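Local coordinates for periplasmic binding protein/LacI transcriptional regulator (Shewanella sp. ANA-3, PDB 5OCP) that probably serves as the periplasmic sugar-binding component of an arabinose ABC transporter, holding alpha- and beta-L-arabinofuranose in the cleft between its two lobes, at residues Phe5-Val8 with Trp14-Ser17; Gly9-Trp14 with Val87-Lys92; Ser17-Val22 with Leu33-Ala38; Thr101-Asp106 with Pro245-Pro250; Ile141-Gly146 with Ser221-Pro226. All coordinates share one frame; numbering follows the deposited sequence.

Contact 1 (Phe5-Val8 with Trp14-Ser17); sequences FSQV and WRTS. With FUB (beta-L-arabinofuranose), chain J; AHR (alpha-L-arabinofuranose), chain I.
Gln7, the last residue of strand 2-7, reaches Arg15 through its side-chain carbonyl: OE1 accepts from Arg15 NH1 at 2.9 Å. The amide and guanidinium planes stand 81° apart, and NH1 lies above the carbonyl plane instead of on a lone pair. OE1 takes a second, in-plane bond from Val8 N at 3.0 Å, which fixes the amide's rotation together with the bond from Gln7 NE2 to Ser19 OG. Arg15 CD also packs on Gln7 CD at 3.4 Å. The pair joins strand and helix of the beta-alpha-beta unit formed by strand 2-7, helix 13-29 and strand 32-37, just where the strand gives way to the ligand loop. At Val8, CG2 sits 3.7 Å above one guanidinium face of Arg15, off centre, while Trp14 CZ3 occupies the opposite face. Thus clamped, and bent at chi2 (80°) and chi3 (45°), Arg15 turns NH2 to O4 of either bound arabinofuranose at 3.2 Å; Asp88 OD2 forms a salt bridge with the same nitrogen.

Contact 2 (Gly9-Trp14 with Val87-Lys92); sequences GSESGW and VDRNIK. With AHR (alpha-L-arabinofuranose), chain I; FUB (beta-L-arabinofuranose), chain J.
Glu11 and Arg89 meet on one wall of the sugar-binding cleft of a periplasmic binding protein, on two loops that follow strands 2-7 and 84-87 of one parallel sheet. Their charges form a salt bridge, Glu11 OE2 to Arg89 NH2 at 3.6 Å, OE2 lying obliquely to the guanidinium, neither over its face nor at its edge; Arg15 NE is a further partner of OE2. Van der Waals contact is sparse: the indole edge of Trp14 brings CZ3 to 4.2 Å from Asp88 OD2, an oxygen already paired with Arg15. The hydrogen bonds from Arg89 to the sugar are nearly straight. Its chain, extended from CG to NE, presents the guanidinium edge, so that NE donates to O5 at 164° and NH2 to O4 at 167°. Ser12 OG lies 2.9 Å from O2 of both anomers and caps the helix by accepting from Arg15 N. Asp88 OD1 approaches the sugar O5 to 2.6 Å. Although O1 is placed differently in the alpha and beta forms, Glu11 OE2 lies 2.6 Å from it in both.

Contact 3 (Ser17-Val22 with Leu33-Ala38); sequences SFSEAV and LKFADA
Leu33 meets Val22 at the start of strand 32-37, with the CA atoms of the two residues 8.7 Å apart. The touch is apolar: Leu33 CD2 lies 4.0 Å from Val22 CG1, the two side chains crossing at about a right angle, and the same methyl comes within 4.1 Å of Val22 O. Leu33 also touches Lys23 and, one turn beyond Val22, Ala26, while Val22 touches Phe5 of the neighbouring strand as well.

Two residues on, Phe35 points to the same side, as alternation in a strand requires. Its CG is anti to the backbone N (chi1 174°), which sends the ring out to the helix with its far edge leading. Ser19 meets that edge near the ring plane, OG standing 3.4 Å from Phe35 CZ and Ser19 CB 3.5 Å from the same atom. The hydroxyl is therefore a neighbour of C-H groups here; its polar partner is Gln7 NE2, with a weak bond to Arg15 O besides. Lys23 makes a cation-pi contact with the Phe35 ring. Helix 13-29 is thus packed on strand 32-37, which runs parallel to and beside strand 2-7: the beta-alpha-beta crossover of a Rossmann-like lobe.

Contact 4 (Thr101-Asp106 with Pro245-Pro250); sequences TRIASD and PYLGGP
Arg102 NE donates to Arg89 O, and the next residue of the strand, Ile103, carries the side chain that meets Leu247 and Pro250. The contact itself is apolar, and its CA atoms come to 6.1 Å at Ile103 and Leu247. Ile103 CG2 does most of the touching. With CG1 beside the backbone N (chi1 -49°), CG2 takes the position anti to it and is turned to Leu247, lying 3.7 Å from Leu247 CD2 as the two side chains slide past each other in opposite directions. CG2 of Ile103 also approaches Pro250 CB at 3.9 Å, the side chains of Ile103 and Pro250 crossing obliquely. The other branch of Ile103 ends at CD1, 4.1 Å from Pro250 CB, so both arms bear on the proline in the first turn of helix 248-259. Together the segments bury 202 Å², nearly half of it on Ile103. Arg102 and Ala104 belong to the other side of the strand, where Ala104 CB sits 3.4 Å above the centre of the Arg102 guanidinium. Strand 101-104 runs between strands 84-87 and 268-270, with Ile103 also touching Val85, Val87 and Ile269; helix 248-259 packs against that face, and Leu247 bridges to Phe18 on helix 13-29.

Contact 5 (Ile141-Gly146 with Ser221-Pro226); sequences IDRAAG and SVDGVP. With AHR (alpha-L-arabinofuranose), chain I; FUB (beta-L-arabinofuranose), chain J.
Arg143 reaches from helix 138-151 to Val222 and Asp223, in the loop after strand 218-221, within the lobe of this periplasmic binding protein built on the mixed sheet. The tight part is the packing of a valine methyl over the guanidinium face. Val222 CG1 lies 3.3 Å above one face of the group, offset toward its rim, and is 3.4 Å from Arg143 NH2. Farther back, Val222 CG2 rests 3.9 Å from Arg143 CD, so the valine's two methyls span the arginine from CD to NH2, along a chain extended from CG to NE. The two side chains come from opposite directions, and Glu110 OE1 holds NE by a salt bridge.

Outward from the contact, Ile141 and Ala145 lie on the solvent side of the helix. The looser part of the contact is the ion pair with Asp223. Its OD1 stands 3.9 Å from Arg143 NH2, a long distance, and well out of the guanidinium plane, which leaves charge attraction without a directed N-H. Arg143 and Asp223 are also linked through the sugar: NH1 and NH2 both donate to O3 of either anomer, the NH1 bond at 2.8 Å and 152°. Asp223 OD1 closes on that O3 at 2.5 Å, while OD2 lies 2.6 Å from the sugar O2.

In the fold
Contacts 1, 2 and 5 converge on one arabinofuranose site: contacts 1 and 2 approach it from the lobe of the parallel sheet, contact 5 from the lobe of the mixed sheet. Contacts 1 and 2 lie 6 Å apart between centres, share Trp14 and are tied by the salt bridge Arg15 NH2 to Asp88 OD2 at 2.7 Å. Across the cleft, Trp14 CB packs 3.3 Å from Asp223 OD2, joining both to contact 5. Contact 3 stands behind the pocket, the side chain of Ser19 about 9 Å from the bound beta-L-arabinofuranose. Contact 4 lies in the same lobe, its centre 11 Å from that of contact 2, and touches contact 3 where Pro245 O lies 3.3 Å from Phe18 CD1.

Contact 1 (Phe5-Val8 with Trp14-Ser17)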
# COMPACT_ATOMS: atom_id res chain seq x y z
N PHE A 5 13.31 -12.26 1.64
CA PHE A 5 12.22 -11.29 1.70
C PHE A 5 10.90 -12.02 1.83
O PHE A 5 10.49 -12.77 0.91
CB PHE A 5 12.21 -10.43 0.44
CG PHE A 5 11.06 -9.47 0.35
CD1 PHE A 5 10.46 -8.94 1.46
CD2 PHE A 5 10.53 -9.19 -0.85
CE1 PHE A 5 9.43 -8.03 1.33
CE2 PHE A 5 9.51 -8.28 -1.00
CZ PHE A 5 8.98 -7.69 0.09
N SER A 6 10.18 -11.78 2.94
CA SER A 6 8.85 -12.32 3.15
C SER A 6 7.80 -11.31 2.73
O SER A 6 7.59 -10.27 3.42
CB SER A 6 8.63 -12.74 4.59
OG SER A 6 7.22 -13.07 4.78
N GLN A 7 7.15 -11.53 1.57
CA GLN A 7 6.10 -10.68 1.04
C GLN A 7 4.74 -11.16 1.45
O GLN A 7 4.51 -12.40 1.62
CB GLN A 7 6.26 -10.64 -0.48
CG GLN A 7 5.29 -9.81 -1.30
CD GLN A 7 5.38 -8.35 -0.98
OE1 GLN A 7 5.02 -7.89 0.10
NE2 GLN A 7 5.81 -7.58 -1.97
N VAL A 8 3.84 -10.20 1.57
CA VAL A 8 2.46 -10.46 1.99
C VAL A 8 1.72 -11.46 1.07
O VAL A 8 1.00 -12.38 1.56
CB VAL A 8 1.69 -9.12 2.03
CG1 VAL A 8 0.23 -9.33 2.20
CG2 VAL A 8 2.30 -8.17 3.13
N TRP A 14 -0.47 -2.90 -7.03
CA TRP A 14 0.62 -2.28 -6.30
C TRP A 14 1.57 -3.31 -5.64
O TRP A 14 2.82 -3.24 -5.81
CB TRP A 14 0.15 -1.23 -5.25
CG TRP A 14 1.35 -0.60 -4.63
CD1 TRP A 14 2.05 0.53 -5.14
CD2 TRP A 14 2.12 -1.02 -3.50
NE1 TRP A 14 3.15 0.79 -4.36
CE2 TRP A 14 3.26 -0.17 -3.41
CE3 TRP A 14 2.02 -2.07 -2.59
CZ2 TRP A 14 4.19 -0.29 -2.38
CZ3 TRP A 14 2.92 -2.17 -1.58
CH2 TRP A 14 4.01 -1.31 -1.49
N ARG A 15 0.98 -4.27 -4.94
CA ARG A 15 1.78 -5.26 -4.26
C ARG A 15 2.66 -6.05 -5.20
O ARG A 15 3.83 -6.35 -4.89
CB ARG A 15 0.86 -6.18 -3.50
CG ARG A 15 1.52 -7.36 -2.87
CD ARG A 15 2.22 -7.12 -1.58
NE ARG A 15 1.46 -6.29 -0.63
CZ ARG A 15 2.05 -5.57 0.36
NH1 ARG A 15 3.32 -5.64 0.54
NH2 ARG A 15 1.35 -4.68 1.09
N THR A 16 2.10 -6.46 -6.35
CA THR A 16 2.93 -7.23 -7.30
C THR A 16 3.99 -6.34 -7.90
O THR A 16 5.18 -6.81 -8.11
CB THR A 16 2.07 -7.91 -8.37
OG1 THR A 16 1.27 -6.96 -9.00
CG2 THR A 16 1.10 -8.90 -7.77
N SER A 17 3.70 -5.06 -8.12
CA SER A 17 4.72 -4.11 -8.54
C SER A 17 5.87 -3.93 -7.53
O SER A 17 7.08 -3.82 -7.90
CB SER A 17 4.11 -2.74 -8.94
OG SER A 17 3.84 -1.90 -7.79
O5 FUB J . 0.73 -1.76 2.40
C5 FUB J . 0.49 -1.09 1.20
C4 FUB J . -0.90 -1.39 0.69
O4 FUB J . -1.14 -2.78 0.60
C3 FUB J . -1.15 -0.78 -0.70
O3 FUB J . -1.53 0.55 -0.53
C2 FUB J . -2.25 -1.70 -1.21
O2 FUB J . -2.37 -1.75 -2.61
C1 FUB J . -1.99 -3.04 -0.54
O1 FUB J . -1.25 -3.77 -1.39
O5 AHR I . 0.73 -1.76 2.40
C5 AHR I . 0.50 -1.09 1.20
C4 AHR I . -0.90 -1.38 0.69
O4 AHR I . -1.12 -2.77 0.59
C3 AHR I . -1.14 -0.76 -0.70
O3 AHR I . -1.54 0.56 -0.53
C2 AHR I . -2.19 -1.72 -1.22
O2 AHR I . -2.36 -1.75 -2.61
C1 AHR I . -1.59 -3.03 -0.74
O1 AHR I . -2.55 -3.96 -0.70

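Contact 2 (Gly9-Trp14 with Val87-Lys92)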
# COMPACT_ATOMS: atom_id res chain seq x y z
N GLY A 9 1.76 -11.16 -0.21
CA GLY A 9 0.90 -11.80 -1.20
C GLY A 9 0.87 -11.03 -2.50
O GLY A 9 1.85 -10.39 -2.86
N SER A 10 -0.29 -11.05 -3.15
CA SER A 10 -0.48 -10.45 -4.48
C SER A 10 -1.86 -9.84 -4.60
O SER A 10 -2.48 -9.87 -5.65
CB SER A 10 -0.16 -11.49 -5.56
OG SER A 10 -1.04 -12.56 -5.37
N GLU A 11 -2.36 -9.26 -3.50
CA GLU A 11 -3.73 -8.77 -3.44
C GLU A 11 -4.06 -7.59 -4.40
O GLU A 11 -5.22 -7.36 -4.72
CB GLU A 11 -4.11 -8.37 -2.00
CG GLU A 11 -3.46 -7.12 -1.38
CD GLU A 11 -2.01 -7.29 -0.90
OE1 GLU A 11 -1.44 -8.40 -0.98
OE2 GLU A 11 -1.38 -6.26 -0.56
N SER A 12 -3.05 -6.80 -4.78
CA SER A 12 -3.23 -5.60 -5.59
C SER A 12 -2.10 -5.61 -6.59
O SER A 12 -1.00 -6.12 -6.35
CB SER A 12 -3.21 -4.27 -4.73
OG SER A 12 -1.90 -4.11 -4.19
N GLY A 13 -2.35 -4.93 -7.70
CA GLY A 13 -1.32 -4.57 -8.59
C GLY A 13 -0.19 -3.77 -8.00
O GLY A 13 1.02 -3.98 -8.37
N TRP A 14 -0.47 -2.90 -7.03
CA TRP A 14 0.62 -2.28 -6.30
C TRP A 14 1.57 -3.31 -5.64
O TRP A 14 2.82 -3.24 -5.81
CB TRP A 14 0.15 -1.23 -5.25
CG TRP A 14 1.35 -0.60 -4.63
CD1 TRP A 14 2.05 0.53 -5.14
CD2 TRP A 14 2.12 -1.02 -3.50
NE1 TRP A 14 3.15 0.79 -4.36
CE2 TRP A 14 3.26 -0.17 -3.41
CE3 TRP A 14 2.02 -2.07 -2.59
CZ2 TRP A 14 4.19 -0.29 -2.38
CZ3 TRP A 14 2.92 -2.17 -1.58
CH2 TRP A 14 4.01 -1.31 -1.49
N VAL A 87 9.55 -3.48 6.10
CA VAL A 87 9.21 -2.61 5.01
C VAL A 87 7.68 -2.55 4.83
O VAL A 87 6.97 -3.49 5.14
CB VAL A 87 9.81 -3.02 3.68
CG1 VAL A 87 11.34 -2.90 3.76
CG2 VAL A 87 9.41 -4.43 3.27
N ASP A 88 7.23 -1.41 4.37
CA ASP A 88 5.85 -1.20 3.92
C ASP A 88 4.98 -1.05 5.13
O ASP A 88 4.89 0.08 5.66
CB ASP A 88 5.47 -2.26 2.86
CG ASP A 88 3.94 -2.37 2.65
OD1 ASP A 88 3.23 -1.33 2.82
OD2 ASP A 88 3.42 -3.50 2.37
N ARG A 89 4.38 -2.11 5.65
CA ARG A 89 3.55 -2.02 6.84
C ARG A 89 4.42 -2.06 8.11
O ARG A 89 5.67 -1.92 8.04
CB ARG A 89 2.44 -3.06 6.83
CG ARG A 89 1.59 -2.95 5.57
CD ARG A 89 0.51 -4.03 5.52
NE ARG A 89 -0.25 -3.92 4.24
CZ ARG A 89 -1.14 -4.84 3.84
NH1 ARG A 89 -1.38 -5.94 4.54
NH2 ARG A 89 -1.72 -4.72 2.63
N ASN A 90 3.74 -2.10 9.23
CA ASN A 90 4.46 -2.02 10.51
C ASN A 90 4.17 -3.26 11.34
O ASN A 90 3.20 -3.99 11.18
CB ASN A 90 4.08 -0.76 11.32
CG ASN A 90 5.14 -0.33 12.34
OD1 ASN A 90 6.26 -0.83 12.35
ND2 ASN A 90 4.74 0.54 13.26
N ILE A 91 4.99 -3.43 12.37
CA ILE A 91 4.79 -4.46 13.39
C ILE A 91 4.60 -3.74 14.73
O ILE A 91 5.04 -2.60 14.89
CB ILE A 91 5.98 -5.43 13.44
CG1 ILE A 91 7.24 -4.73 13.89
CG2 ILE A 91 6.16 -6.15 12.09
CD1 ILE A 91 8.46 -5.63 14.10
N LYS A 92 3.84 -4.32 15.62
CA LYS A 92 3.77 -3.82 17.01
C LYS A 92 4.62 -4.70 17.89
O LYS A 92 4.28 -5.86 18.11
CB LYS A 92 2.32 -3.77 17.50
CG LYS A 92 1.47 -2.72 16.81
CD LYS A 92 1.93 -1.28 16.92
CE LYS A 92 1.04 -0.35 16.12
NZ LYS A 92 -0.32 -0.13 16.71
O5 AHR I . 0.73 -1.76 2.40
C5 AHR I . 0.50 -1.09 1.20
C4 AHR I . -0.90 -1.38 0.69
O4 AHR I . -1.12 -2.77 0.59
C3 AHR I . -1.14 -0.76 -0.70
O3 AHR I . -1.54 0.56 -0.53
C2 AHR I . -2.19 -1.72 -1.22
O2 AHR I . -2.36 -1.75 -2.61
C1 AHR I . -1.59 -3.03 -0.74
O1 AHR I . -2.55 -3.96 -0.70
O5 FUB J . 0.73 -1.76 2.40
C5 FUB J . 0.49 -1.09 1.20
C4 FUB J . -0.90 -1.39 0.69
O4 FUB J . -1.14 -2.78 0.60
C3 FUB J . -1.15 -0.78 -0.70
O3 FUB J . -1.53 0.55 -0.53
C2 FUB J . -2.25 -1.70 -1.21
O2 FUB J . -2.37 -1.75 -2.61
C1 FUB J . -1.99 -3.04 -0.54
O1 FUB J . -1.25 -3.77 -1.39

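Contact 3 (Ser17-Val22 with Leu33-Ala38)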
# COMPACT_ATOMS: atom_id res chain seq x y z
N SER A 17 3.70 -5.06 -8.12
CA SER A 17 4.72 -4.11 -8.54
C SER A 17 5.87 -3.93 -7.53
O SER A 17 7.08 -3.82 -7.90
CB SER A 17 4.11 -2.74 -8.94
OG SER A 17 3.84 -1.90 -7.79
N PHE A 18 5.52 -3.99 -6.26
CA PHE A 18 6.48 -3.95 -5.13
C PHE A 18 7.33 -5.16 -5.18
O PHE A 18 8.60 -5.05 -5.09
CB PHE A 18 5.75 -3.86 -3.82
CG PHE A 18 6.57 -3.81 -2.58
CD1 PHE A 18 7.83 -3.32 -2.53
CD2 PHE A 18 5.96 -4.27 -1.37
CE1 PHE A 18 8.51 -3.28 -1.35
CE2 PHE A 18 6.63 -4.24 -0.16
CZ PHE A 18 7.93 -3.74 -0.17
N SER A 19 6.74 -6.31 -5.34
CA SER A 19 7.56 -7.54 -5.45
C SER A 19 8.57 -7.45 -6.64
O SER A 19 9.74 -7.70 -6.51
CB SER A 19 6.72 -8.77 -5.59
OG SER A 19 5.90 -8.87 -4.47
N GLU A 20 8.09 -7.02 -7.78
CA GLU A 20 8.96 -6.84 -8.94
C GLU A 20 10.06 -5.82 -8.75
O GLU A 20 11.24 -6.03 -9.17
CB GLU A 20 8.12 -6.51 -10.23
CG GLU A 20 7.32 -7.68 -10.71
CD GLU A 20 8.19 -8.95 -11.05
OE1 GLU A 20 9.34 -8.87 -11.59
OE2 GLU A 20 7.72 -10.09 -10.78
N ALA A 21 9.74 -4.73 -8.07
CA ALA A 21 10.73 -3.72 -7.69
C ALA A 21 11.82 -4.21 -6.75
O ALA A 21 12.99 -3.96 -6.99
CB ALA A 21 10.09 -2.53 -7.05
N VAL A 22 11.44 -4.99 -5.74
CA VAL A 22 12.44 -5.54 -4.84
C VAL A 22 13.40 -6.50 -5.59
O VAL A 22 14.62 -6.45 -5.35
CB VAL A 22 11.83 -6.25 -3.61
CG1 VAL A 22 12.96 -6.75 -2.75
CG2 VAL A 22 11.06 -5.26 -2.71
N LEU A 33 18.44 -12.94 -3.68
CA LEU A 33 17.17 -12.62 -3.00
C LEU A 33 16.40 -13.92 -2.90
O LEU A 33 16.03 -14.51 -3.92
CB LEU A 33 16.37 -11.60 -3.79
CG LEU A 33 15.15 -11.09 -3.04
CD1 LEU A 33 15.53 -10.23 -1.86
CD2 LEU A 33 14.19 -10.33 -3.96
N LYS A 34 16.10 -14.33 -1.70
CA LYS A 34 15.15 -15.39 -1.49
C LYS A 34 13.76 -14.81 -1.25
O LYS A 34 13.40 -14.51 -0.12
CB LYS A 34 15.62 -16.29 -0.37
CG LYS A 34 17.02 -16.85 -0.61
CD LYS A 34 17.41 -17.77 0.53
CE LYS A 34 18.25 -18.97 0.06
NZ LYS A 34 17.45 -19.88 -0.83
N PHE A 35 12.95 -14.75 -2.30
CA PHE A 35 11.67 -14.07 -2.23
C PHE A 35 10.62 -15.11 -1.84
O PHE A 35 10.56 -16.19 -2.45
CB PHE A 35 11.33 -13.50 -3.56
CG PHE A 35 9.96 -12.91 -3.66
CD1 PHE A 35 9.76 -11.54 -3.38
CD2 PHE A 35 8.91 -13.65 -4.09
CE1 PHE A 35 8.47 -11.02 -3.54
CE2 PHE A 35 7.63 -13.14 -4.20
CZ PHE A 35 7.40 -11.82 -3.93
N ALA A 36 9.79 -14.80 -0.86
CA ALA A 36 8.66 -15.66 -0.53
C ALA A 36 7.33 -14.94 -0.56
O ALA A 36 7.26 -13.82 -0.07
CB ALA A 36 8.91 -16.26 0.84
N ASP A 37 6.33 -15.59 -1.14
CA ASP A 37 4.98 -15.06 -1.23
C ASP A 37 4.16 -15.85 -0.23
O ASP A 37 4.12 -17.08 -0.28
CB ASP A 37 4.42 -15.23 -2.64
CG ASP A 37 3.01 -14.68 -2.78
OD1 ASP A 37 2.32 -14.54 -1.75
OD2 ASP A 37 2.60 -14.38 -3.92
N ALA A 38 3.49 -15.14 0.68
CA ALA A 38 2.69 -15.80 1.75
C ALA A 38 1.24 -16.01 1.42
O ALA A 38 0.46 -16.57 2.26
CB ALA A 38 2.84 -15.01 3.04

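Contact 4 (Thr101-Asp106 with Pro245-Pro250)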
# COMPACT_ATOMS: atom_id res chain seq x y z
N THR A 101 15.70 -1.70 11.25
CA THR A 101 15.01 -0.46 10.90
C THR A 101 13.78 -0.73 10.05
O THR A 101 13.55 -1.86 9.59
CB THR A 101 15.94 0.51 10.15
OG1 THR A 101 15.30 1.79 10.03
CG2 THR A 101 16.26 -0.02 8.77
N ARG A 102 12.98 0.31 9.83
CA ARG A 102 11.77 0.19 9.02
C ARG A 102 11.76 1.22 7.90
O ARG A 102 11.95 2.41 8.13
CB ARG A 102 10.53 0.36 9.90
CG ARG A 102 9.24 0.57 9.12
CD ARG A 102 8.02 0.34 10.00
NE ARG A 102 6.78 0.39 9.23
CZ ARG A 102 5.96 1.43 9.19
NH1 ARG A 102 6.25 2.53 9.88
NH2 ARG A 102 4.85 1.39 8.47
N ILE A 103 11.53 0.75 6.68
CA ILE A 103 11.50 1.62 5.51
C ILE A 103 10.04 1.72 5.10
O ILE A 103 9.45 0.71 4.80
CB ILE A 103 12.28 1.07 4.34
CG1 ILE A 103 13.68 0.62 4.75
CG2 ILE A 103 12.28 2.08 3.20
CD1 ILE A 103 14.50 1.62 5.59
N ALA A 104 9.43 2.91 5.18
CA ALA A 104 8.01 2.99 4.94
C ALA A 104 7.63 4.41 4.49
O ALA A 104 8.34 5.36 4.78
CB ALA A 104 7.24 2.57 6.17
N SER A 105 6.48 4.53 3.86
CA SER A 105 5.83 5.84 3.75
C SER A 105 5.04 6.11 5.01
O SER A 105 4.89 5.24 5.91
CB SER A 105 4.90 5.87 2.52
OG SER A 105 3.87 4.90 2.78
N ASP A 106 4.62 7.36 5.15
CA ASP A 106 3.76 7.78 6.25
C ASP A 106 2.28 7.66 5.76
O ASP A 106 1.73 8.54 5.10
CB ASP A 106 4.09 9.18 6.72
CG ASP A 106 3.21 9.63 7.92
OD1 ASP A 106 2.14 9.04 8.19
OD2 ASP A 106 3.56 10.69 8.50
N PRO A 245 7.08 1.89 -4.98
CA PRO A 245 7.38 0.46 -4.73
C PRO A 245 8.87 0.21 -4.50
O PRO A 245 9.26 -0.96 -4.28
CB PRO A 245 6.87 -0.20 -5.96
CG PRO A 245 7.06 0.78 -7.04
CD PRO A 245 6.80 2.12 -6.40
N TYR A 246 9.71 1.27 -4.39
CA TYR A 246 11.18 1.14 -4.20
C TYR A 246 11.71 1.22 -2.81
O TYR A 246 12.64 1.91 -2.56
CB TYR A 246 11.89 2.12 -5.12
CG TYR A 246 11.49 1.89 -6.48
CD1 TYR A 246 11.94 0.75 -7.16
CD2 TYR A 246 10.66 2.79 -7.15
CE1 TYR A 246 11.56 0.48 -8.42
CE2 TYR A 246 10.25 2.50 -8.43
CZ TYR A 246 10.74 1.38 -9.02
OH TYR A 246 10.37 1.08 -10.28
N LEU A 247 11.11 0.46 -1.87
CA LEU A 247 11.51 0.44 -0.51
C LEU A 247 12.67 -0.52 -0.29
O LEU A 247 13.34 -0.44 0.75
CB LEU A 247 10.36 -0.08 0.33
CG LEU A 247 9.11 0.76 0.26
CD1 LEU A 247 8.07 0.01 1.04
CD2 LEU A 247 9.41 2.09 0.90
N GLY A 248 12.93 -1.39 -1.26
CA GLY A 248 13.99 -2.35 -1.17
C GLY A 248 15.33 -1.63 -1.10
O GLY A 248 16.18 -1.99 -0.31
N GLY A 249 15.52 -0.59 -1.91
CA GLY A 249 16.76 0.11 -1.96
C GLY A 249 17.27 0.57 -0.64
O GLY A 249 18.36 0.16 -0.23
N PRO A 250 16.49 1.41 0.08
CA PRO A 250 16.92 1.77 1.41
C PRO A 250 17.04 0.61 2.38
O PRO A 250 17.82 0.70 3.34
CB PRO A 250 15.86 2.82 1.90
CG PRO A 250 15.17 3.26 0.67
CD PRO A 250 15.31 2.16 -0.37

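Contact 5 (Ile141-Gly146 with Ser221-Pro226)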
# COMPACT_ATOMS: atom_id res chain seq x y z
N ILE A 141 -5.37 1.14 8.74
CA ILE A 141 -5.56 1.84 10.02
C ILE A 141 -5.10 3.29 9.93
O ILE A 141 -5.77 4.25 10.33
CB ILE A 141 -4.77 1.07 11.09
CG1 ILE A 141 -5.35 -0.33 11.32
CG2 ILE A 141 -4.72 1.84 12.37
CD1 ILE A 141 -4.35 -1.24 12.00
N ASP A 142 -3.85 3.47 9.47
CA ASP A 142 -3.25 4.78 9.46
C ASP A 142 -3.79 5.71 8.36
O ASP A 142 -3.87 6.93 8.58
CB ASP A 142 -1.75 4.67 9.31
CG ASP A 142 -1.06 4.15 10.60
OD1 ASP A 142 -1.77 3.77 11.56
OD2 ASP A 142 0.19 4.07 10.57
N ARG A 143 -4.19 5.17 7.21
CA ARG A 143 -4.76 6.04 6.18
C ARG A 143 -6.11 6.55 6.69
O ARG A 143 -6.43 7.65 6.52
CB ARG A 143 -4.98 5.32 4.85
CG ARG A 143 -3.70 5.19 4.04
CD ARG A 143 -3.79 4.31 2.81
NE ARG A 143 -2.45 4.12 2.25
CZ ARG A 143 -2.10 3.10 1.53
NH1 ARG A 143 -2.97 2.20 1.20
NH2 ARG A 143 -0.88 3.00 1.09
N ALA A 144 -6.85 5.67 7.34
CA ALA A 144 -8.16 6.09 7.89
C ALA A 144 -7.92 7.18 8.94
O ALA A 144 -8.62 8.23 8.96
CB ALA A 144 -8.93 4.94 8.43
N ALA A 145 -6.97 6.95 9.83
CA ALA A 145 -6.71 7.92 10.87
C ALA A 145 -6.38 9.31 10.33
O ALA A 145 -6.90 10.32 10.78
CB ALA A 145 -5.60 7.47 11.79
N GLY A 146 -5.50 9.38 9.34
CA GLY A 146 -5.17 10.63 8.73
C GLY A 146 -6.31 11.33 7.99
O GLY A 146 -6.48 12.52 8.11
N SER A 221 -7.98 8.07 -3.72
CA SER A 221 -7.39 6.79 -3.40
C SER A 221 -5.90 6.95 -3.08
O SER A 221 -5.36 8.09 -3.06
CB SER A 221 -7.56 5.92 -4.66
OG SER A 221 -7.19 4.59 -4.45
N VAL A 222 -5.27 5.82 -2.85
CA VAL A 222 -3.78 5.71 -2.68
C VAL A 222 -3.21 4.58 -3.49
O VAL A 222 -3.78 3.48 -3.51
CB VAL A 222 -3.41 5.52 -1.18
CG1 VAL A 222 -1.89 5.49 -1.01
CG2 VAL A 222 -3.94 6.65 -0.36
N ASP A 223 -2.07 4.86 -4.13
CA ASP A 223 -1.05 3.91 -4.65
C ASP A 223 -0.34 4.54 -5.88
O ASP A 223 0.87 4.40 -6.05
CB ASP A 223 -1.52 2.51 -4.98
CG ASP A 223 -1.68 1.60 -3.77
OD1 ASP A 223 -1.24 1.95 -2.62
OD2 ASP A 223 -2.30 0.50 -3.89
N GLY A 224 -1.12 5.16 -6.78
CA GLY A 224 -0.57 5.68 -7.97
C GLY A 224 -0.16 4.61 -8.97
O GLY A 224 0.92 4.71 -9.62
N VAL A 225 -0.97 3.58 -9.13
CA VAL A 225 -0.62 2.53 -10.10
C VAL A 225 -0.94 3.00 -11.49
O VAL A 225 -1.76 3.84 -11.65
CB VAL A 225 -1.25 1.18 -9.83
CG1 VAL A 225 -0.81 0.69 -8.42
CG2 VAL A 225 -2.76 1.19 -10.00
N PRO A 226 -0.27 2.42 -12.51
CA PRO A 226 -0.49 2.93 -13.87
C PRO A 226 -1.92 2.84 -14.36
O PRO A 226 -2.36 3.81 -14.98
CB PRO A 226 0.41 2.01 -14.70
CG PRO A 226 1.58 1.78 -13.79
CD PRO A 226 0.92 1.55 -12.45
O5 AHR I . 0.73 -1.76 2.40
C5 AHR I . 0.50 -1.09 1.20
C4 AHR I . -0.90 -1.38 0.69
O4 AHR I . -1.12 -2.77 0.59
C3 AHR I . -1.14 -0.76 -0.70
O3 AHR I . -1.54 0.56 -0.53
C2 AHR I . -2.19 -1.72 -1.22
O2 AHR I . -2.36 -1.75 -2.61
C1 AHR I . -1.59 -3.03 -0.74
O1 AHR I . -2.55 -3.96 -0.70
O5 FUB J . 0.73 -1.76 2.40
C5 FUB J . 0.49 -1.09 1.20
C4 FUB J . -0.90 -1.39 0.69
O4 FUB J . -1.14 -2.78 0.60
C3 FUB J . -1.15 -0.78 -0.70
O3 FUB J . -1.53 0.55 -0.53
C2 FUB J . -2.25 -1.70 -1.21
O2 FUB J . -2.37 -1.75 -2.61
C1 FUB J . -1.99 -3.04 -0.54
O1 FUB J . -1.25 -3.77 -1.39